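Local coordinates for Slr1438 protein (PDB 3K25) that is of unknown function but belongs to the aldose 1-epimerase family and so probably binds a carbohydrate, perhaps as an isomerase, at residues N109-L114 / S135-G140. Sequence-based numbering, arbitrary orientation.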
ATOM      1  N   ASN A 109     -11.546   5.668  18.096  1.00 49.97           N
ATOM      2  CA  ASN A 109     -11.617   5.778  16.644  1.00 43.76           C
ATOM      3  C   ASN A 109     -12.344   4.559  16.086  1.00 38.51           C
ATOM      4  O   ASN A 109     -12.797   3.700  16.846  1.00 40.56           O
ATOM      5  CB  ASN A 109     -10.208   5.843  16.041  1.00 40.83           C
ATOM      6  CG  ASN A 109      -9.292   4.730  16.550  1.00 37.18           C
ATOM      7  OD1 ASN A 109      -9.638   3.548  16.516  1.00 34.01           O
ATOM      8  ND2 ASN A 109      -8.113   5.111  17.016  1.00 37.14           N
ATOM      9  N   ALA A 110     -12.476   4.503  14.763  1.00 40.37           N
ATOM     10  CA  ALA A 110     -13.103   3.362  14.101  1.00 33.41           C
ATOM     11  C   ALA A 110     -11.912   2.446  13.871  1.00 26.47           C
ATOM     12  O   ALA A 110     -11.002   2.788  13.123  1.00 23.58           O
ATOM     13  CB  ALA A 110     -13.725   3.777  12.763  1.00 32.19           C
ATOM     14  N   ARG A 111     -11.897   1.291  14.518  1.00 38.42           N
ATOM     15  CA  ARG A 111     -10.758   0.401  14.364  1.00 34.09           C
ATOM     16  C   ARG A 111     -11.082  -1.034  13.984  1.00 31.64           C
ATOM     17  O   ARG A 111     -11.811  -1.734  14.696  1.00 31.91           O
ATOM     18  CB  ARG A 111      -9.935   0.424  15.649  1.00 35.86           C
ATOM     19  CG  ARG A 111      -8.909  -0.663  15.744  1.00 32.92           C
ATOM     20  CD  ARG A 111      -8.034  -0.448  16.945  1.00 34.48           C
ATOM     21  NE  ARG A 111      -7.199  -1.612  17.222  1.00 35.46           N
ATOM     22  CZ  ARG A 111      -6.174  -1.594  18.063  1.00 36.07           C
ATOM     23  NH1 ARG A 111      -5.859  -0.471  18.695  1.00 38.73           N
ATOM     24  NH2 ARG A 111      -5.478  -2.701  18.281  1.00 34.10           N
ATOM     25  N   LEU A 112     -10.520  -1.469  12.862  1.00 31.69           N
ATOM     26  CA  LEU A 112     -10.730  -2.828  12.379  1.00 29.02           C
ATOM     27  C   LEU A 112      -9.390  -3.577  12.359  1.00 27.00           C
ATOM     28  O   LEU A 112      -8.407  -3.088  11.801  1.00 26.04           O
ATOM     29  CB  LEU A 112     -11.347  -2.798  10.975  1.00 25.40           C
ATOM     30  CG  LEU A 112     -12.234  -3.977  10.558  1.00 23.27           C
ATOM     31  CD1 LEU A 112     -11.561  -5.281  10.892  1.00 23.70           C
ATOM     32  CD2 LEU A 112     -13.543  -3.900  11.295  1.00 28.60           C
ATOM     33  N   ASP A 113      -9.360  -4.756  12.975  1.00 26.51           N
ATOM     34  CA  ASP A 113      -8.145  -5.564  13.037  1.00 26.97           C
ATOM     35  C   ASP A 113      -8.202  -6.827  12.169  1.00 26.13           C
ATOM     36  O   ASP A 113      -9.031  -7.708  12.382  1.00 28.46           O
ATOM     37  CB  ASP A 113      -7.850  -5.920  14.492  1.00 27.81           C
ATOM     38  CG  ASP A 113      -7.326  -4.738  15.269  1.00 30.04           C
ATOM     39  OD1 ASP A 113      -7.420  -3.606  14.749  1.00 32.26           O
ATOM     40  OD2 ASP A 113      -6.823  -4.932  16.392  1.00 30.68           O
ATOM     41  N   LEU A 114      -7.296  -6.902  11.197  1.00 29.61           N
ATOM     42  CA  LEU A 114      -7.244  -8.017  10.260  1.00 27.08           C
ATOM     43  C   LEU A 114      -6.004  -8.884  10.393  1.00 28.20           C
ATOM     44  O   LEU A 114      -4.935  -8.419  10.796  1.00 27.96           O
ATOM     45  CB  LEU A 114      -7.313  -7.487   8.833  1.00 24.89           C
ATOM     46  CG  LEU A 114      -8.464  -6.531   8.540  1.00 25.96           C
ATOM     47  CD1 LEU A 114      -8.426  -6.147   7.070  1.00 26.54           C
ATOM     48  CD2 LEU A 114      -9.790  -7.204   8.884  1.00 25.94           C
ATOM     49  N   SER A 135      -3.798  -3.210  11.867  1.00 24.07           N
ATOM     50  CA  SER A 135      -4.865  -2.496  12.536  1.00 24.45           C
ATOM     51  C   SER A 135      -5.138  -1.233  11.734  1.00 25.32           C
ATOM     52  O   SER A 135      -4.239  -0.423  11.502  1.00 26.88           O
ATOM     53  CB  SER A 135      -4.440  -2.140  13.968  1.00 25.02           C
ATOM     54  OG  SER A 135      -5.459  -1.434  14.657  1.00 23.97           O
ATOM     55  N   TYR A 136      -6.377  -1.083  11.284  1.00 37.20           N
ATOM     56  CA  TYR A 136      -6.753   0.098  10.530  1.00 37.17           C
ATOM     57  C   TYR A 136      -7.594   0.950  11.467  1.00 42.51           C
ATOM     58  O   TYR A 136      -8.635   0.516  11.949  1.00 44.63           O
ATOM     59  CB  TYR A 136      -7.558  -0.284   9.294  1.00 33.95           C
ATOM     60  CG  TYR A 136      -6.905  -1.326   8.415  1.00 31.37           C
ATOM     61  CD1 TYR A 136      -6.769  -2.639   8.851  1.00 31.42           C
ATOM     62  CD2 TYR A 136      -6.474  -1.012   7.125  1.00 28.72           C
ATOM     63  CE1 TYR A 136      -6.236  -3.614   8.034  1.00 28.92           C
ATOM     64  CE2 TYR A 136      -5.935  -1.988   6.294  1.00 26.52           C
ATOM     65  CZ  TYR A 136      -5.827  -3.289   6.756  1.00 27.60           C
ATOM     66  OH  TYR A 136      -5.366  -4.290   5.927  1.00 30.86           O
ATOM     67  N   GLN A 137      -7.116   2.161  11.729  1.00 24.51           N
ATOM     68  CA  GLN A 137      -7.784   3.096  12.629  1.00 27.24           C
ATOM     69  C   GLN A 137      -8.150   4.358  11.878  1.00 30.07           C
ATOM     70  O   GLN A 137      -7.300   4.995  11.269  1.00 31.30           O
ATOM     71  CB  GLN A 137      -6.859   3.410  13.798  1.00 28.33           C
ATOM     72  CG  GLN A 137      -6.313   2.139  14.404  1.00 27.41           C
ATOM     73  CD  GLN A 137      -5.178   2.370  15.359  1.00 27.03           C
ATOM     74  OE1 GLN A 137      -4.629   3.465  15.442  1.00 30.08           O
ATOM     75  NE2 GLN A 137      -4.805   1.326  16.082  1.00 31.07           N
ATOM     76  N   LEU A 138      -9.437   4.695  11.923  1.00 25.68           N
ATOM     77  CA  LEU A 138      -9.964   5.873  11.249  1.00 27.23           C
ATOM     78  C   LEU A 138     -10.476   6.905  12.245  1.00 33.04           C
ATOM     79  O   LEU A 138     -11.353   6.602  13.046  1.00 32.54           O
ATOM     80  CB  LEU A 138     -11.115   5.480  10.332  1.00 23.75           C
ATOM     81  CG  LEU A 138     -11.685   6.670   9.559  1.00 26.20           C
ATOM     82  CD1 LEU A 138     -10.845   6.852   8.298  1.00 24.97           C
ATOM     83  CD2 LEU A 138     -13.157   6.437   9.188  1.00 25.22           C
ATOM     84  N   GLN A 139      -9.910   8.107  12.200  1.00 32.93           N
ATOM     85  CA  GLN A 139     -10.343   9.201  13.063  1.00 40.88           C
ATOM     86  C   GLN A 139     -10.164  10.528  12.354  1.00 46.28           C
ATOM     87  O   GLN A 139      -9.245  10.701  11.551  1.00 45.11           O
ATOM     88  CB  GLN A 139      -9.558   9.284  14.372  1.00 43.30           C
ATOM     89  CG  GLN A 139      -9.596  10.729  14.921  1.00 54.38           C
ATOM     90  CD  GLN A 139      -8.719  10.977  16.133  1.00 59.81           C
ATOM     91  OE1 GLN A 139      -7.564  10.540  16.188  1.00 63.95           O
ATOM     92  NE2 GLN A 139      -9.258  11.710  17.109  1.00 59.02           N
ATOM     93  N   GLY A 140     -11.044  11.468  12.682  1.00 42.97           N
ATOM     94  CA  GLY A 140     -10.979  12.792  12.107  1.00 49.05           C
ATOM     95  C   GLY A 140     -10.677  12.789  10.628  1.00 49.56           C
ATOM     96  O   GLY A 140     -11.471  12.297   9.836  1.00 49.22           O
TER
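Y136, Q137 and N109 lose the most surface where segment 109-114 runs antiparallel to segment 135-140. Y136 is fixed first through its backbone: its N and O exchange hydrogen bonds with L112, Y136 N to L112 O almost linear at 2.9 Å, the return bond somewhat bent. With CG anti to its carbonyl carbon (chi1 -52°), the ring keeps L112 O at its edge, in plane, while L114 crosses it at about a right angle and sets CD1 3.5 Å from Y136 CE1. A110 and L138 form the next hydrogen-bonded pair, A110 N reaching L138 O at 2.9 Å. These two strands are neighbours in a large antiparallel sheet of the β-sandwich fold of the galactose mutarotase-like superfamily, which includes the aldose 1-epimerases; the face bearing A110, L112, Y136 and L138 packs on strands 14-18 and 23-28 of a second sheet. Polar side chains occupy the other face. Here Q137 lies alongside R111, pointing the same way, and donates from NE2 to S135 OG (3.2 Å). That hydroxyl sits over one face of the R111 guanidinium and donates to D113 OD1 at 2.9 Å, approaching from above the carboxylate plane. R111, extended from CG to NE, grips D113 in a side-on salt bridge, NE to OD1 at 3.2 Å and NH2 to OD2, each carboxylate oxygen using its syn lone pair. A leucine at R111 would remove this two-nitrogen grip and probably leave the D113 carboxylate less firmly oriented toward S135. Just before the strand, N109, with CG between its backbone N and carbonyl carbon (chi1 50°), lays its amide obliquely across Q137, ND2 lying 3.8 Å from Q137 CB.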